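Local structure of fructosyl amine:oxygen oxidoreductase (Neosartorya fumigata, 4WCT) at residues W102-F112 and I179-A188. The protein binds FAD and, as Amadoriase I, probably deglycates fructosyl amines by oxidising them with molecular oxygen. Numbering follows the deposited sequence.
Sequences WKTDPVFQPYF and IHAKKAMISA
Phe-112 and Ile-179 pair as antiparallel, non-hydrogen-bonded strand neighbours, CA atoms 4.6 Å apart, and just beside them His-180 N donates to Tyr-111 O (2.9 Å). Ile-179 CG2 makes a CH-pi contact over one face of the Trp-102 six-membered ring, 3.5 Å from its centroid and 11° off its normal. Ile-179 CG1 lies between backbone N and carbonyl carbon (chi1 53°), a torsion that turns CG2 over this face while CD1 reaches Trp-102 CZ2. At the ring's edge, in plane, sits Ala-184 CB; Trp-102 NE1 is hydrogen-bonded to Met-391 O. His-180 is the N-cap of helix 181-194, its ND1 accepting from Lys-183 N, 33° out of the imidazole plane. The contact joins the loop after helix 86-102 to the turn from strand 176-179 into helix 181-194, within the FAD-dependent oxidoreductase family region, with the Ile-179 side chain about 6 Å from the bound FAD. One face of the Tyr-111 ring lies on the helix backbone at Lys-183 and Ala-184, and Pro-110 CB covers the opposite face; Lys-183 CB approaches Tyr-111 CE1 at 3.5 Å, whereas its NZ runs on to salt bridges with Asp-292 and Glu-291. Further along, Ser-187 OG, held anti to the backbone N and so pointed at the loop, donates to Val-107 O (2.7 Å) in the carbonyl plane on a lone pair. A water hydrogen-bonded to Tyr-111 OH (2.7 Å) donates to Ser-187 OG. Phe-108 CZ meets Ala-188 CB at 3.9 Å.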
loop_
_atom_site.group_PDB
_atom_site.type_symbol
_atom_site.label_atom_id
_atom_site.label_comp_id
_atom_site.label_asym_id
_atom_site.label_seq_id
_atom_site.Cartn_x
_atom_site.Cartn_y
_atom_site.Cartn_z
ATOM N N TRP A 102 -2.168 -8.333 -13.815
ATOM C CA TRP A 102 -0.733 -8.396 -13.691
ATOM C C TRP A 102 -0.166 -9.364 -14.705
ATOM O O TRP A 102 1.014 -9.277 -15.043
ATOM C CB TRP A 102 -0.305 -8.843 -12.274
ATOM C CG TRP A 102 -0.307 -7.734 -11.257
ATOM C CD1 TRP A 102 -1.067 -7.692 -10.135
ATOM C CD2 TRP A 102 0.535 -6.579 -11.216
ATOM N NE1 TRP A 102 -0.767 -6.576 -9.404
ATOM C CE2 TRP A 102 0.147 -5.832 -10.088
ATOM C CE3 TRP A 102 1.471 -6.018 -12.101
ATOM C CZ2 TRP A 102 0.742 -4.595 -9.760
ATOM C CZ3 TRP A 102 2.082 -4.822 -11.753
ATOM C CH2 TRP A 102 1.699 -4.130 -10.588
ATOM N N LYS A 103 -0.964 -10.363 -15.098
ATOM C CA LYS A 103 -0.473 -11.382 -15.994
ATOM C C LYS A 103 -0.743 -11.014 -17.446
ATOM O O LYS A 103 -0.319 -11.756 -18.358
ATOM C CB LYS A 103 -1.125 -12.729 -15.663
ATOM C CG LYS A 103 -0.607 -13.298 -14.350
ATOM C CD LYS A 103 -1.040 -14.741 -14.138
ATOM C CE LYS A 103 -2.540 -14.912 -13.958
ATOM N NZ LYS A 103 -2.933 -16.265 -13.427
ATOM N N THR A 104 -1.502 -9.946 -17.698
ATOM C CA THR A 104 -2.031 -9.700 -19.047
ATOM C C THR A 104 -1.852 -8.266 -19.567
ATOM O O THR A 104 -1.584 -8.045 -20.753
ATOM C CB THR A 104 -3.515 -10.124 -19.139
ATOM O OG1 THR A 104 -3.589 -11.551 -19.132
ATOM C CG2 THR A 104 -4.158 -9.639 -20.437
ATOM N N ASP A 105 -2.135 -7.274 -18.729
ATOM C CA ASP A 105 -2.186 -5.880 -19.214
ATOM C C ASP A 105 -0.787 -5.412 -19.584
ATOM O O ASP A 105 0.113 -5.413 -18.726
ATOM C CB ASP A 105 -2.758 -4.982 -18.105
ATOM C CG ASP A 105 -2.986 -3.544 -18.530
ATOM O OD1 ASP A 105 -2.237 -2.990 -19.379
ATOM O OD2 ASP A 105 -3.909 -2.929 -17.896
ATOM N N PRO A 106 -0.573 -4.959 -20.840
ATOM C CA PRO A 106 0.784 -4.613 -21.264
ATOM C C PRO A 106 1.486 -3.532 -20.409
ATOM O O PRO A 106 2.708 -3.535 -20.295
ATOM C CB PRO A 106 0.575 -4.089 -22.698
ATOM C CG PRO A 106 -0.616 -4.843 -23.151
ATOM C CD PRO A 106 -1.512 -4.968 -21.980
ATOM N N VAL A 107 0.721 -2.675 -19.760
ATOM C CA VAL A 107 1.299 -1.633 -18.950
ATOM C C VAL A 107 1.885 -2.214 -17.656
ATOM O O VAL A 107 2.853 -1.678 -17.106
ATOM C CB VAL A 107 0.217 -0.589 -18.622
ATOM C CG1 VAL A 107 0.659 0.331 -17.503
ATOM C CG2 VAL A 107 -0.122 0.205 -19.879
ATOM N N PHE A 108 1.289 -3.302 -17.162
ATOM C CA PHE A 108 1.650 -3.841 -15.834
ATOM C C PHE A 108 2.411 -5.170 -15.867
ATOM O O PHE A 108 3.180 -5.490 -14.973
ATOM C CB PHE A 108 0.391 -3.962 -14.985
ATOM C CG PHE A 108 -0.286 -2.651 -14.763
ATOM C CD1 PHE A 108 0.214 -1.759 -13.833
ATOM C CD2 PHE A 108 -1.381 -2.273 -15.520
ATOM C CE1 PHE A 108 -0.391 -0.536 -13.658
ATOM C CE2 PHE A 108 -1.952 -1.017 -15.382
ATOM C CZ PHE A 108 -1.489 -0.179 -14.396
ATOM N N GLN A 109 2.122 -5.968 -16.874
ATOM C CA GLN A 109 2.638 -7.334 -16.967
ATOM C C GLN A 109 4.153 -7.508 -16.874
ATOM O O GLN A 109 4.610 -8.479 -16.243
ATOM C CB GLN A 109 2.160 -7.936 -18.280
ATOM C CG GLN A 109 2.583 -9.380 -18.503
ATOM C CD GLN A 109 3.880 -9.500 -19.225
ATOM O OE1 GLN A 109 4.457 -8.523 -19.689
ATOM N NE2 GLN A 109 4.390 -10.733 -19.299
ATOM N N PRO A 110 4.941 -6.531 -17.341
ATOM C CA PRO A 110 6.384 -6.711 -17.220
ATOM C C PRO A 110 6.898 -6.667 -15.792
ATOM O O PRO A 110 8.063 -7.023 -15.546
ATOM C CB PRO A 110 6.928 -5.518 -17.979
ATOM C CG PRO A 110 5.906 -5.328 -19.067
ATOM C CD PRO A 110 4.610 -5.485 -18.328
ATOM N N TYR A 111 6.054 -6.180 -14.878
ATOM C CA TYR A 111 6.498 -5.834 -13.528
ATOM C C TYR A 111 6.000 -6.816 -12.462
ATOM O O TYR A 111 6.261 -6.623 -11.266
ATOM C CB TYR A 111 6.023 -4.402 -13.216
ATOM C CG TYR A 111 6.539 -3.403 -14.228
ATOM C CD1 TYR A 111 7.901 -3.297 -14.465
ATOM C CD2 TYR A 111 5.671 -2.823 -15.158
ATOM C CE1 TYR A 111 8.378 -2.463 -15.463
ATOM C CE2 TYR A 111 6.149 -2.041 -16.199
ATOM C CZ TYR A 111 7.500 -1.936 -16.393
ATOM O OH TYR A 111 7.992 -1.087 -17.382
ATOM N N PHE A 112 5.330 -7.893 -12.875
ATOM C CA PHE A 112 4.884 -8.935 -11.933
ATOM C C PHE A 112 5.731 -10.165 -12.030
ATOM O O PHE A 112 6.059 -10.600 -13.136
ATOM C CB PHE A 112 3.435 -9.315 -12.183
ATOM C CG PHE A 112 2.935 -10.471 -11.353
ATOM C CD1 PHE A 112 3.060 -10.487 -9.969
ATOM C CD2 PHE A 112 2.232 -11.505 -11.969
ATOM C CE1 PHE A 112 2.599 -11.593 -9.227
ATOM C CE2 PHE A 112 1.709 -12.570 -11.229
ATOM C CZ PHE A 112 1.857 -12.597 -9.858
ATOM N N ILE A 179 5.747 -7.437 -7.061
ATOM C CA ILE A 179 5.611 -6.495 -8.141
ATOM C C ILE A 179 6.635 -5.381 -8.015
ATOM O O ILE A 179 6.979 -4.950 -6.910
ATOM C CB ILE A 179 4.177 -5.906 -8.189
ATOM C CG1 ILE A 179 3.795 -5.329 -6.837
ATOM C CG2 ILE A 179 3.197 -7.011 -8.580
ATOM C CD1 ILE A 179 2.738 -4.247 -6.904
ATOM N N HIS A 180 7.129 -4.899 -9.151
ATOM C CA HIS A 180 7.984 -3.740 -9.136
ATOM C C HIS A 180 7.118 -2.503 -9.117
ATOM O O HIS A 180 6.733 -1.983 -10.174
ATOM C CB HIS A 180 8.932 -3.715 -10.324
ATOM C CG HIS A 180 10.115 -2.826 -10.116
ATOM N ND1 HIS A 180 10.008 -1.509 -9.712
ATOM C CD2 HIS A 180 11.441 -3.103 -10.141
ATOM C CE1 HIS A 180 11.215 -1.010 -9.528
ATOM N NE2 HIS A 180 12.104 -1.953 -9.810
ATOM N N ALA A 181 6.704 -2.100 -7.927
ATOM C CA ALA A 181 5.614 -1.104 -7.802
ATOM C C ALA A 181 6.028 0.225 -8.424
ATOM O O ALA A 181 5.212 0.886 -9.115
ATOM C CB ALA A 181 5.217 -0.915 -6.336
ATOM N N LYS A 182 7.274 0.621 -8.194
ATOM C CA LYS A 182 7.768 1.896 -8.686
ATOM C C LYS A 182 7.720 1.951 -10.213
ATOM O O LYS A 182 7.141 2.882 -10.803
ATOM C CB LYS A 182 9.189 2.110 -8.210
ATOM C CG LYS A 182 9.804 3.403 -8.693
ATOM C CD LYS A 182 11.195 3.542 -8.122
ATOM C CE LYS A 182 11.802 4.903 -8.397
ATOM N NZ LYS A 182 13.063 5.013 -7.622
ATOM N N LYS A 183 8.291 0.936 -10.860
ATOM C CA LYS A 183 8.276 0.893 -12.332
ATOM C C LYS A 183 6.885 0.726 -12.919
ATOM O O LYS A 183 6.576 1.325 -13.975
ATOM C CB LYS A 183 9.205 -0.206 -12.869
ATOM C CG LYS A 183 10.662 0.180 -12.797
ATOM C CD LYS A 183 11.578 -0.900 -13.349
ATOM C CE LYS A 183 13.008 -0.458 -13.132
ATOM N NZ LYS A 183 13.927 -1.361 -13.842
ATOM N N ALA A 184 6.011 0.009 -12.214
ATOM C CA ALA A 184 4.661 -0.176 -12.708
ATOM C C ALA A 184 3.869 1.130 -12.603
ATOM O O ALA A 184 3.108 1.479 -13.475
ATOM C CB ALA A 184 3.980 -1.286 -11.958
ATOM N N MET A 185 4.105 1.891 -11.548
ATOM C CA MET A 185 3.447 3.192 -11.387
ATOM C C MET A 185 3.935 4.173 -12.461
ATOM O O MET A 185 3.134 4.869 -13.086
ATOM C CB MET A 185 3.699 3.743 -9.970
ATOM C CG MET A 185 3.082 5.096 -9.759
ATOM S SD MET A 185 3.196 5.559 -7.991
ATOM C CE MET A 185 4.926 5.451 -7.728
ATOM N N ILE A 186 5.233 4.171 -12.727
ATOM C CA ILE A 186 5.824 4.989 -13.790
ATOM C C ILE A 186 5.256 4.581 -15.156
ATOM O O ILE A 186 4.938 5.434 -16.001
ATOM C CB ILE A 186 7.351 4.860 -13.801
ATOM C CG1 ILE A 186 7.946 5.537 -12.533
ATOM C CG2 ILE A 186 7.927 5.495 -15.059
ATOM C CD1 ILE A 186 9.428 5.313 -12.303
ATOM N N SER A 187 5.108 3.293 -15.357
ATOM C CA SER A 187 4.510 2.756 -16.582
ATOM C C SER A 187 3.090 3.266 -16.766
ATOM O O SER A 187 2.720 3.717 -17.862
ATOM C CB SER A 187 4.579 1.218 -16.583
ATOM O OG SER A 187 4.016 0.650 -17.758
ATOM N N ALA A 188 2.291 3.245 -15.699
ATOM C CA ALA A 188 0.915 3.721 -15.777
ATOM C C ALA A 188 0.839 5.219 -16.073
ATOM O O ALA A 188 0.050 5.667 -16.913
ATOM C CB ALA A 188 0.179 3.343 -14.519
HETATM O O HOH W 1 5.118 -1.507 -20.100
HETATM O O HOH W 2 6.241 -0.022 -19.082
#